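Long-range contacts in interferon-activable protein 202 (Mus musculus, PDB 4LNQ), which binds double-stranded DNA without sequence specificity and dampens innate immune signalling by preventing activation of the AIM2 inflammasome, probably by sequestering cytoplasmic DNA: residues 12-17 / 65-70; 109-114 / 144-149. All coordinates share one frame; numbering follows the deposited sequence.

Contact 1 (12-17 / 65-70)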
loop_
_atom_site.group_PDB
_atom_site.type_symbol
_atom_site.label_atom_id
_atom_site.label_comp_id
_atom_site.label_asym_id
_atom_site.label_seq_id
_atom_site.Cartn_x
_atom_site.Cartn_y
_atom_site.Cartn_z
ATOM N N LYS A 12 2.627 20.752 42.230
ATOM C CA LYS A 12 2.387 20.180 43.554
ATOM C C LYS A 12 2.989 18.778 43.642
ATOM O O LYS A 12 2.795 17.968 42.727
ATOM C CB LYS A 12 0.890 20.115 43.841
ATOM C CG LYS A 12 0.538 19.544 45.218
ATOM C CD LYS A 12 0.694 20.611 46.297
ATOM C CE LYS A 12 -0.126 20.292 47.534
ATOM N NZ LYS A 12 -0.225 21.490 48.429
ATOM N N PRO A 13 3.734 18.494 44.731
ATOM C CA PRO A 13 4.412 17.209 44.960
ATOM C C PRO A 13 3.411 16.076 45.190
ATOM O O PRO A 13 2.372 16.298 45.801
ATOM C CB PRO A 13 5.218 17.454 46.243
ATOM C CG PRO A 13 5.343 18.934 46.351
ATOM C CD PRO A 13 4.065 19.476 45.780
ATOM N N MET A 14 3.713 14.886 44.676
ATOM C CA MET A 14 2.854 13.727 44.880
ATOM C C MET A 14 3.731 12.516 45.143
ATOM O O MET A 14 4.693 12.271 44.413
ATOM C CB MET A 14 1.961 13.457 43.656
ATOM C CG MET A 14 1.156 12.149 43.780
ATOM S SD MET A 14 -0.103 11.888 42.502
ATOM C CE MET A 14 0.941 11.669 41.042
ATOM N N THR A 15 3.389 11.758 46.180
ATOM C CA THR A 15 4.145 10.566 46.532
ATOM C C THR A 15 3.469 9.314 45.966
ATOM O O THR A 15 2.244 9.126 46.100
ATOM C CB THR A 15 4.309 10.448 48.078
ATOM O OG1 THR A 15 5.091 11.548 48.569
ATOM C CG2 THR A 15 4.988 9.137 48.462
ATOM N N VAL A 16 4.256 8.466 45.314
ATOM C CA VAL A 16 3.718 7.266 44.681
ATOM C C VAL A 16 4.577 6.051 45.008
ATOM O O VAL A 16 5.756 6.176 45.370
ATOM C CB VAL A 16 3.653 7.416 43.134
ATOM C CG1 VAL A 16 2.729 8.571 42.753
ATOM C CG2 VAL A 16 5.059 7.598 42.544
ATOM N N MET A 17 3.978 4.870 44.902
ATOM C CA MET A 17 4.766 3.659 44.966
ATOM C C MET A 17 4.949 3.132 43.564
ATOM O O MET A 17 3.978 2.983 42.823
ATOM C CB MET A 17 4.085 2.582 45.805
ATOM C CG MET A 17 4.983 1.369 46.009
ATOM S SD MET A 17 4.237 0.089 47.037
ATOM C CE MET A 17 3.039 -0.620 45.921
ATOM N N ILE A 65 8.461 7.191 45.992
ATOM C CA ILE A 65 9.159 8.387 45.544
ATOM C C ILE A 65 8.197 9.564 45.521
ATOM O O ILE A 65 6.983 9.392 45.421
ATOM C CB ILE A 65 9.754 8.206 44.117
ATOM C CG1 ILE A 65 8.678 7.728 43.157
ATOM C CG2 ILE A 65 10.901 7.209 44.124
ATOM C CD1 ILE A 65 9.198 7.533 41.710
ATOM N N THR A 66 8.741 10.766 45.612
ATOM C CA THR A 66 7.915 11.966 45.565
ATOM C C THR A 66 8.259 12.731 44.309
ATOM O O THR A 66 9.417 13.099 44.103
ATOM C CB THR A 66 8.167 12.834 46.798
ATOM O OG1 THR A 66 7.825 12.077 47.959
ATOM C CG2 THR A 66 7.330 14.121 46.766
ATOM N N ILE A 67 7.254 12.945 43.462
ATOM C CA ILE A 67 7.470 13.603 42.192
ATOM C C ILE A 67 6.788 14.978 42.144
ATOM O O ILE A 67 5.680 15.162 42.647
ATOM C CB ILE A 67 6.970 12.731 41.027
ATOM C CG1 ILE A 67 5.446 12.565 41.087
ATOM C CG2 ILE A 67 7.624 11.353 41.058
ATOM C CD1 ILE A 67 4.873 11.848 39.873
ATOM N N SER A 68 7.471 15.950 41.553
ATOM C CA SER A 68 6.884 17.281 41.370
ATOM C C SER A 68 7.344 17.888 40.044
ATOM O O SER A 68 8.354 17.469 39.482
ATOM C CB SER A 68 7.266 18.204 42.532
ATOM O OG SER A 68 8.666 18.237 42.692
ATOM N N LYS A 69 6.606 18.891 39.569
ATOM C CA LYS A 69 6.879 19.527 38.281
ATOM C C LYS A 69 6.897 18.494 37.178
ATOM O O LYS A 69 7.726 18.559 36.273
ATOM C CB LYS A 69 8.185 20.330 38.322
ATOM C CG LYS A 69 8.094 21.516 39.281
ATOM C CD LYS A 69 9.356 22.370 39.293
ATOM C CE LYS A 69 9.135 23.626 40.146
ATOM N NZ LYS A 69 10.341 24.493 40.253
ATOM N N TYR A 70 6.003 17.514 37.302
ATOM C CA TYR A 70 5.760 16.518 36.252
ATOM C C TYR A 70 4.604 17.011 35.384
ATOM O O TYR A 70 3.950 18.010 35.710
ATOM C CB TYR A 70 5.399 15.151 36.865
ATOM C CG TYR A 70 4.136 15.177 37.712
ATOM C CD1 TYR A 70 4.175 15.578 39.040
ATOM C CD2 TYR A 70 2.904 14.784 37.177
ATOM C CE1 TYR A 70 3.019 15.603 39.823
ATOM C CE2 TYR A 70 1.753 14.813 37.935
ATOM C CZ TYR A 70 1.815 15.212 39.261
ATOM O OH TYR A 70 0.669 15.243 40.013
HETATM O O HOH W 1 0.671 16.615 42.240
#

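Contact 2 (109-114 / 144-149)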
loop_
_atom_site.group_PDB
_atom_site.type_symbol
_atom_site.label_atom_id
_atom_site.label_comp_id
_atom_site.label_asym_id
_atom_site.label_seq_id
_atom_site.Cartn_x
_atom_site.Cartn_y
_atom_site.Cartn_z
ATOM N N LYS A 109 -10.092 -6.430 27.786
ATOM C CA LYS A 109 -10.533 -7.270 26.677
ATOM C C LYS A 109 -10.392 -6.480 25.369
ATOM O O LYS A 109 -10.564 -5.251 25.352
ATOM C CB LYS A 109 -11.985 -7.711 26.877
ATOM C CG LYS A 109 -12.195 -8.660 28.064
ATOM C CD LYS A 109 -11.151 -9.764 28.062
ATOM C CE LYS A 109 -11.765 -11.112 28.327
ATOM N NZ LYS A 109 -12.604 -11.564 27.188
ATOM N N ILE A 110 -10.064 -7.167 24.278
ATOM C CA ILE A 110 -9.893 -6.464 23.001
ATOM C C ILE A 110 -11.206 -5.808 22.541
ATOM O O ILE A 110 -11.203 -4.696 22.012
ATOM C CB ILE A 110 -9.312 -7.395 21.925
ATOM C CG1 ILE A 110 -7.810 -7.557 22.155
ATOM C CG2 ILE A 110 -9.582 -6.850 20.512
ATOM C CD1 ILE A 110 -7.218 -8.749 21.389
ATOM N N SER A 111 -12.326 -6.486 22.786
ATOM C CA SER A 111 -13.647 -5.966 22.441
ATOM C C SER A 111 -13.931 -4.637 23.144
ATOM O O SER A 111 -14.616 -3.772 22.595
ATOM C CB SER A 111 -14.725 -6.969 22.838
ATOM O OG SER A 111 -14.655 -7.223 24.232
ATOM N N LYS A 112 -13.412 -4.489 24.363
ATOM C CA LYS A 112 -13.581 -3.258 25.138
ATOM C C LYS A 112 -12.635 -2.156 24.662
ATOM O O LYS A 112 -12.994 -0.970 24.597
ATOM C CB LYS A 112 -13.352 -3.539 26.620
ATOM C CG LYS A 112 -14.497 -4.283 27.288
ATOM C CD LYS A 112 -15.729 -3.394 27.441
ATOM C CE LYS A 112 -16.829 -4.081 28.253
ATOM N NZ LYS A 112 -17.923 -3.144 28.655
ATOM N N ILE A 113 -11.415 -2.555 24.339
ATOM C CA ILE A 113 -10.454 -1.627 23.781
ATOM C C ILE A 113 -11.075 -0.962 22.557
ATOM O O ILE A 113 -11.004 0.253 22.406
ATOM C CB ILE A 113 -9.161 -2.357 23.420
ATOM C CG1 ILE A 113 -8.462 -2.805 24.706
ATOM C CG2 ILE A 113 -8.240 -1.454 22.609
ATOM C CD1 ILE A 113 -7.267 -3.701 24.480
ATOM N N LYS A 114 -11.756 -1.750 21.728
ATOM C CA LYS A 114 -12.314 -1.237 20.480
ATOM C C LYS A 114 -13.399 -0.161 20.689
ATOM O O LYS A 114 -13.741 0.561 19.760
ATOM C CB LYS A 114 -12.843 -2.390 19.619
ATOM C CG LYS A 114 -11.751 -3.272 19.005
ATOM C CD LYS A 114 -12.381 -4.420 18.197
ATOM C CE LYS A 114 -11.347 -5.234 17.432
ATOM N NZ LYS A 114 -11.938 -6.435 16.705
ATOM N N ASP A 144 -7.686 -12.530 22.205
ATOM C CA ASP A 144 -8.046 -13.094 23.502
ATOM C C ASP A 144 -9.225 -14.031 23.327
ATOM O O ASP A 144 -9.497 -14.498 22.214
ATOM C CB ASP A 144 -8.318 -12.019 24.587
ATOM C CG ASP A 144 -9.375 -10.980 24.179
ATOM O OD1 ASP A 144 -10.334 -11.315 23.455
ATOM O OD2 ASP A 144 -9.252 -9.809 24.610
ATOM N N ASN A 145 -9.899 -14.296 24.442
ATOM C CA ASN A 145 -11.104 -15.122 24.527
ATOM C C ASN A 145 -12.110 -14.885 23.424
ATOM O O ASN A 145 -12.723 -15.819 22.917
ATOM C CB ASN A 145 -11.824 -14.780 25.830
ATOM C CG ASN A 145 -12.053 -15.972 26.682
ATOM O OD1 ASN A 145 -11.197 -16.849 26.766
ATOM N ND2 ASN A 145 -13.218 -16.033 27.321
ATOM N N GLU A 146 -12.285 -13.615 23.078
ATOM C CA GLU A 146 -13.493 -13.169 22.413
ATOM C C GLU A 146 -13.232 -12.457 21.090
ATOM O O GLU A 146 -14.074 -12.480 20.191
ATOM C CB GLU A 146 -14.266 -12.248 23.363
ATOM C CG GLU A 146 -15.512 -11.608 22.774
ATOM C CD GLU A 146 -15.890 -10.316 23.480
ATOM O OE1 GLU A 146 -16.995 -9.787 23.207
ATOM O OE2 GLU A 146 -15.076 -9.831 24.303
ATOM N N ASP A 147 -12.070 -11.835 20.948
ATOM C CA ASP A 147 -11.876 -10.957 19.805
ATOM C C ASP A 147 -10.403 -10.857 19.425
ATOM O O ASP A 147 -9.536 -11.389 20.121
ATOM C CB ASP A 147 -12.460 -9.559 20.106
ATOM C CG ASP A 147 -12.725 -8.733 18.828
ATOM O OD1 ASP A 147 -12.561 -9.275 17.709
ATOM O OD2 ASP A 147 -13.112 -7.547 18.944
ATOM N N ASN A 148 -10.134 -10.178 18.312
ATOM C CA ASN A 148 -8.781 -10.009 17.807
ATOM C C ASN A 148 -8.603 -8.632 17.208
ATOM O O ASN A 148 -9.584 -7.959 16.859
ATOM C CB ASN A 148 -8.447 -11.102 16.763
ATOM C CG ASN A 148 -9.233 -10.939 15.465
ATOM O OD1 ASN A 148 -8.895 -10.111 14.622
ATOM N ND2 ASN A 148 -10.280 -11.744 15.299
ATOM N N ILE A 149 -7.351 -8.195 17.097
ATOM C CA ILE A 149 -7.070 -6.896 16.514
ATOM C C ILE A 149 -5.655 -6.874 15.949
ATOM O O ILE A 149 -4.791 -7.607 16.408
ATOM C CB ILE A 149 -7.296 -5.744 17.531
ATOM C CG1 ILE A 149 -7.276 -4.382 16.815
ATOM C CG2 ILE A 149 -6.273 -5.798 18.684
ATOM C CD1 ILE A 149 -7.608 -3.192 17.709
HETATM O O HOH W 2 -15.615 -11.082 26.493
HETATM O O HOH W 3 -12.344 -9.223 23.558
#

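Contact 1 (12-17 / 65-70)
Met-14 lays the end of its side chain against the hydroxyl end of Tyr-70: CE lies 3.7 Å from Tyr-70 OH, and the two side chains cross at about a right angle. Its CG stands anti to the backbone N (chi1 174°), and a bend at the last torsion (chi3 67°) turns the methyl toward the ring and toward Ile-67, whose CD1 is 4.1 Å from Met-14 CE. The same Ile-67 CD1 sits over one face of the Tyr-70 ring, offset toward its rim. Farther along this apolar face, Val-16 CG2 meets Ile-65 CG1 at 3.7 Å, while Leu-77, Ile-79 and Val-85 extend the packing.

The backbones beneath are antiparallel strands, 14-17 and 65-68, whose axes approach to 4.6 Å. Met-14 with Ile-67 and Val-16 with Ile-65 are hydrogen-bonded pairs, each closed by two N-H...O bonds; the least straight of the four, from Met-14 N to Ile-67 O, still has 154° at the hydrogen. Between them Thr-15 and Thr-66 form a non-hydrogen-bonded pair on the other face. Their hydroxyls bond directly, OG1 to OG1 at 2.9 Å, and Pro-13 CB rests on Thr-66 CG2 beside them.

Past the Met-14/Ile-67 pair a water bridges Lys-12 O and Tyr-70 OH. It donates to Lys-12 O at 2.6 Å and lies at the edge of the Tyr-70 ring, in its plane.

This is strand pairing within the first of the two β-barrels, of OB-fold type, that make up a HIN domain. Its chemistry is two-sided: methyl groups and an aromatic ring pack on one face and hydroxyls bond on the other, so that main-chain bonds, a hydroxyl pair and apolar packing join the strands without any charged pair between them.

Contact 2 (109-114 / 144-149)
Between the short helix 110-113 and the turn leading into strand 148-149, the backbones approach most closely at Ile-110 and Asp-147, with CA atoms 5.9 Å apart. The one direct bond from helix backbone to turn comes from the first helical turn: Ile-110 N donates to the syn lone pair of Asp-144 OD2 at 2.8 Å, with an angle of 164° at the hydrogen. The other oxygen, Asp-144 OD1, accepts from both Glu-146 N and Asp-147 N, and a water joins it to Ser-111 N. The bond from Glu-146 N makes an Asx turn and that from Asp-147 N an Asx motif, in the connection between strands 138-143 and 148-153 of the second β-barrel of this HIN domain, so one carboxylate shapes the turn and holds the helix start. Replacing Asp-144 by an alanine removes the carboxylate and is likely to leave Ile-110 N without this acceptor and the turn's two amides without their shared oxygen.

Nearby, Ser-111 OG donates to Glu-146 OE2 at 2.6 Å, reaching it from 37° out of the plane of the Glu-146 carboxylate. Lys-109 NZ donates to a water whose bond to Glu-146 OE2 is weak.

Lys-114 sets CG opposite its own carbonyl carbon (chi1 -71°) and runs straight from there, carrying NZ to two acceptors: Asp-147 OD2 in a 2.8 Å salt bridge, and Asn-148 O, also at 2.8 Å. Asp-147 OD1 in turn accepts from Asn-148 N. Beneath the polar layer, Ile-110 CG2 packs on Ile-149 CB at 3.9 Å, and Phe-126 and Ile-142 carry the apolar packing into the barrel.

Contacts 1 and 2 follow one another along the chain: 12-17 / 65-70 closes before 109-114 / 144-149 opens. Their centres are 34 Å apart, on opposite sides of the chain's centre, and their nearest atoms are about 23 Å apart, so they do not touch. Contact 1 pairs strands 14-21 and 64-73 of the first sheet; contact 2 sets helix 110-113 against the turn before strand 148-153 of the second. No strand is shared, yet both sheets belong to one HIN domain, the DNA-binding domain 1. Contact 1 is about 14 Å from the bound DNA and contact 2 about 9 Å, measured to nearest atoms, so neither touches it directly, and each joins parts of a single barrel.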